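Local coordinates for protein beta-N-acetylglucosaminidase Nag2 (Vibrio harveyi, PDB 6EZS) that probably hydrolyses terminal non-reducing N-acetyl-D-hexosamine residues from N-acetyl-beta-D-hexosaminides, as a glycosidase of glycosyl hydrolase family 20, at residues Thr529-Thr534 against Pro598-Met603. Numbering follows the deposited sequence.
Sequences TYLDMT and PRLTAM. With NAG (2-acetamido-2-deoxy-beta-D-glucopyranose), chain C.
Arg599, from helix 599-608, reaches the back of the sugar-binding loop 529-534 in the family 20 catalytic barrel, where Tyr530 to Met533 form a type I beta turn. Arg599 NH1 donates to Met533 O at 2.7 Å, with an N-H...O angle of 157°. The acceptor lies almost in the guanidinium plane, whereas NH1 stands above the plane of the Met533 carbonyl. Arg599 NH2 adds a weak bond to Met533 O (3.1 Å). Arg599 NH2 also sits 2.7 Å from Leu531 O. Leu550 O and Met595 O, outside the two segments, accept from NH1 and NH2 respectively.

A bend at chi3 (-63°) turns the guanidinium of Arg599 toward the Met533 carbonyl, while the Leu531 side chain runs past in the opposite direction: Leu531 CD2 packs 3.7 Å from Arg599 CB, and Leu531 CA lies over one guanidinium face. One helical turn on, Met603 SD meets Thr529 CA at 3.8 Å and touches Thr529 CG2, the two side chains crossing at about a right angle.

On the turn's other side, NAG O6 donates to Asp532 OD2 (2.6 Å), and Tyr530 OH is hydrogen-bonded to NAG O1 at 3.0 Å; Glu584, Trp546 and Arg274 also bind the sugar. The buried guanidinium thus joins the carbonyl of Met533, next to the sugar-binding Asp532, to those of Leu550 and Met595, which is consistent with a second-shell role in positioning Asp532 and Tyr530.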
loop_
_atom_site.group_PDB
_atom_site.type_symbol
_atom_site.label_atom_id
_atom_site.label_comp_id
_atom_site.label_asym_id
_atom_site.label_seq_id
_atom_site.Cartn_x
_atom_site.Cartn_y
_atom_site.Cartn_z
ATOM N N THR A 529 1.595 3.196 -10.700
ATOM C CA THR A 529 0.594 2.873 -9.662
ATOM C C THR A 529 1.101 2.881 -8.211
ATOM O O THR A 529 0.317 2.634 -7.291
ATOM C CB THR A 529 -0.067 1.510 -9.942
ATOM O OG1 THR A 529 0.925 0.481 -9.894
ATOM C CG2 THR A 529 -0.748 1.500 -11.304
ATOM N N TYR A 530 2.381 3.194 -7.998
ATOM C CA TYR A 530 2.952 3.237 -6.644
ATOM C C TYR A 530 2.772 4.612 -6.022
ATOM O O TYR A 530 3.505 5.548 -6.321
ATOM C CB TYR A 530 4.433 2.862 -6.664
ATOM C CG TYR A 530 4.754 1.374 -6.715
ATOM C CD1 TYR A 530 3.849 0.440 -7.197
ATOM C CD2 TYR A 530 5.996 0.915 -6.302
ATOM C CE1 TYR A 530 4.169 -0.893 -7.252
ATOM C CE2 TYR A 530 6.331 -0.404 -6.377
ATOM C CZ TYR A 530 5.414 -1.308 -6.850
ATOM O OH TYR A 530 5.748 -2.640 -6.899
ATOM N N LEU A 531 1.795 4.697 -5.128
ATOM C CA LEU A 531 1.445 5.925 -4.441
ATOM C C LEU A 531 2.450 6.356 -3.373
ATOM O O LEU A 531 2.328 7.476 -2.869
ATOM C CB LEU A 531 0.058 5.781 -3.829
ATOM C CG LEU A 531 -1.036 5.508 -4.866
ATOM C CD1 LEU A 531 -2.413 5.450 -4.234
ATOM C CD2 LEU A 531 -1.049 6.570 -5.964
ATOM N N ASP A 532 3.433 5.504 -3.054
ATOM C CA ASP A 532 4.556 5.912 -2.193
ATOM C C ASP A 532 5.532 6.845 -2.888
ATOM O O ASP A 532 6.345 7.507 -2.226
ATOM C CB ASP A 532 5.304 4.721 -1.530
ATOM C CG ASP A 532 5.856 3.703 -2.526
ATOM O OD1 ASP A 532 5.144 3.343 -3.489
ATOM O OD2 ASP A 532 6.992 3.225 -2.319
ATOM N N MET A 533 5.431 6.923 -4.212
ATOM C CA MET A 533 6.265 7.817 -4.971
ATOM C C MET A 533 5.868 9.284 -4.783
ATOM O O MET A 533 4.680 9.607 -4.695
ATOM C CB MET A 533 6.201 7.475 -6.451
ATOM C CG MET A 533 6.701 6.093 -6.792
ATOM S SD MET A 533 8.454 5.920 -6.428
ATOM C CE MET A 533 8.312 4.376 -5.522
ATOM N N THR A 534 6.874 10.157 -4.755
ATOM C CA THR A 534 6.676 11.594 -4.628
ATOM C C THR A 534 5.723 12.125 -5.688
ATOM O O THR A 534 5.617 11.573 -6.782
ATOM C CB THR A 534 8.012 12.386 -4.724
ATOM O OG1 THR A 534 8.711 12.093 -5.954
ATOM C CG2 THR A 534 8.917 12.089 -3.522
ATOM N N PRO A 598 -4.711 13.305 -4.384
ATOM C CA PRO A 598 -5.781 12.876 -5.311
ATOM C C PRO A 598 -5.453 11.760 -6.316
ATOM O O PRO A 598 -6.291 11.468 -7.172
ATOM C CB PRO A 598 -6.025 14.153 -6.118
ATOM C CG PRO A 598 -4.649 14.733 -6.232
ATOM C CD PRO A 598 -3.949 14.437 -4.929
ATOM N N ARG A 599 -4.271 11.155 -6.253
ATOM C CA ARG A 599 -3.882 10.226 -7.313
ATOM C C ARG A 599 -4.784 9.000 -7.431
ATOM O O ARG A 599 -5.010 8.520 -8.539
ATOM C CB ARG A 599 -2.417 9.819 -7.196
ATOM C CG ARG A 599 -1.474 10.967 -7.551
ATOM C CD ARG A 599 -0.030 10.573 -7.364
ATOM N NE ARG A 599 0.258 10.264 -5.972
ATOM C CZ ARG A 599 1.456 9.979 -5.500
ATOM N NH1 ARG A 599 2.516 9.980 -6.296
ATOM N NH2 ARG A 599 1.603 9.706 -4.209
ATOM N N LEU A 600 -5.334 8.533 -6.314
ATOM C CA LEU A 600 -6.218 7.372 -6.324
ATOM C C LEU A 600 -7.414 7.562 -7.251
ATOM O O LEU A 600 -7.888 6.598 -7.845
ATOM C CB LEU A 600 -6.723 7.035 -4.916
ATOM C CG LEU A 600 -7.538 5.734 -4.792
ATOM C CD1 LEU A 600 -6.603 4.564 -4.552
ATOM C CD2 LEU A 600 -8.563 5.812 -3.681
ATOM N N THR A 601 -7.891 8.794 -7.373
ATOM C CA THR A 601 -9.024 9.091 -8.249
ATOM C C THR A 601 -8.662 8.861 -9.727
ATOM O O THR A 601 -9.477 8.377 -10.504
ATOM C CB THR A 601 -9.556 10.532 -8.052
ATOM O OG1 THR A 601 -8.598 11.483 -8.511
ATOM C CG2 THR A 601 -9.883 10.806 -6.590
ATOM N N ALA A 602 -7.426 9.190 -10.091
ATOM C CA ALA A 602 -6.902 8.928 -11.429
ATOM C C ALA A 602 -6.743 7.432 -11.688
ATOM O O ALA A 602 -7.060 6.942 -12.762
ATOM C CB ALA A 602 -5.574 9.650 -11.620
ATOM N N MET A 603 -6.274 6.705 -10.687
ATOM C CA MET A 603 -6.129 5.239 -10.775
ATOM C C MET A 603 -7.501 4.573 -10.924
ATOM O O MET A 603 -7.672 3.650 -11.722
ATOM C CB MET A 603 -5.432 4.691 -9.534
ATOM C CG MET A 603 -4.090 5.340 -9.183
ATOM S SD MET A 603 -2.713 4.724 -10.162
ATOM C CE MET A 603 -2.813 5.643 -11.705
HETATM C C1 NAG C . 8.075 -2.556 -4.250
HETATM C C2 NAG C . 8.344 -3.704 -3.245
HETATM C C3 NAG C . 8.113 -3.326 -1.780
HETATM C C4 NAG C . 8.685 -1.968 -1.436
HETATM C C5 NAG C . 8.414 -0.978 -2.560
HETATM C C6 NAG C . 9.069 0.382 -2.322
HETATM C C7 NAG C . 7.748 -6.065 -3.813
HETATM C C8 NAG C . 6.560 -6.952 -4.045
HETATM N N2 NAG C . 7.403 -4.806 -3.564
HETATM O O1 NAG C . 8.462 -2.890 -5.575
HETATM O O3 NAG C . 8.719 -4.292 -0.928
HETATM O O4 NAG C . 8.063 -1.566 -0.217
HETATM O O5 NAG C . 8.933 -1.552 -3.751
HETATM O O6 NAG C . 8.464 1.331 -3.204
HETATM O O7 NAG C . 8.900 -6.484 -3.840
#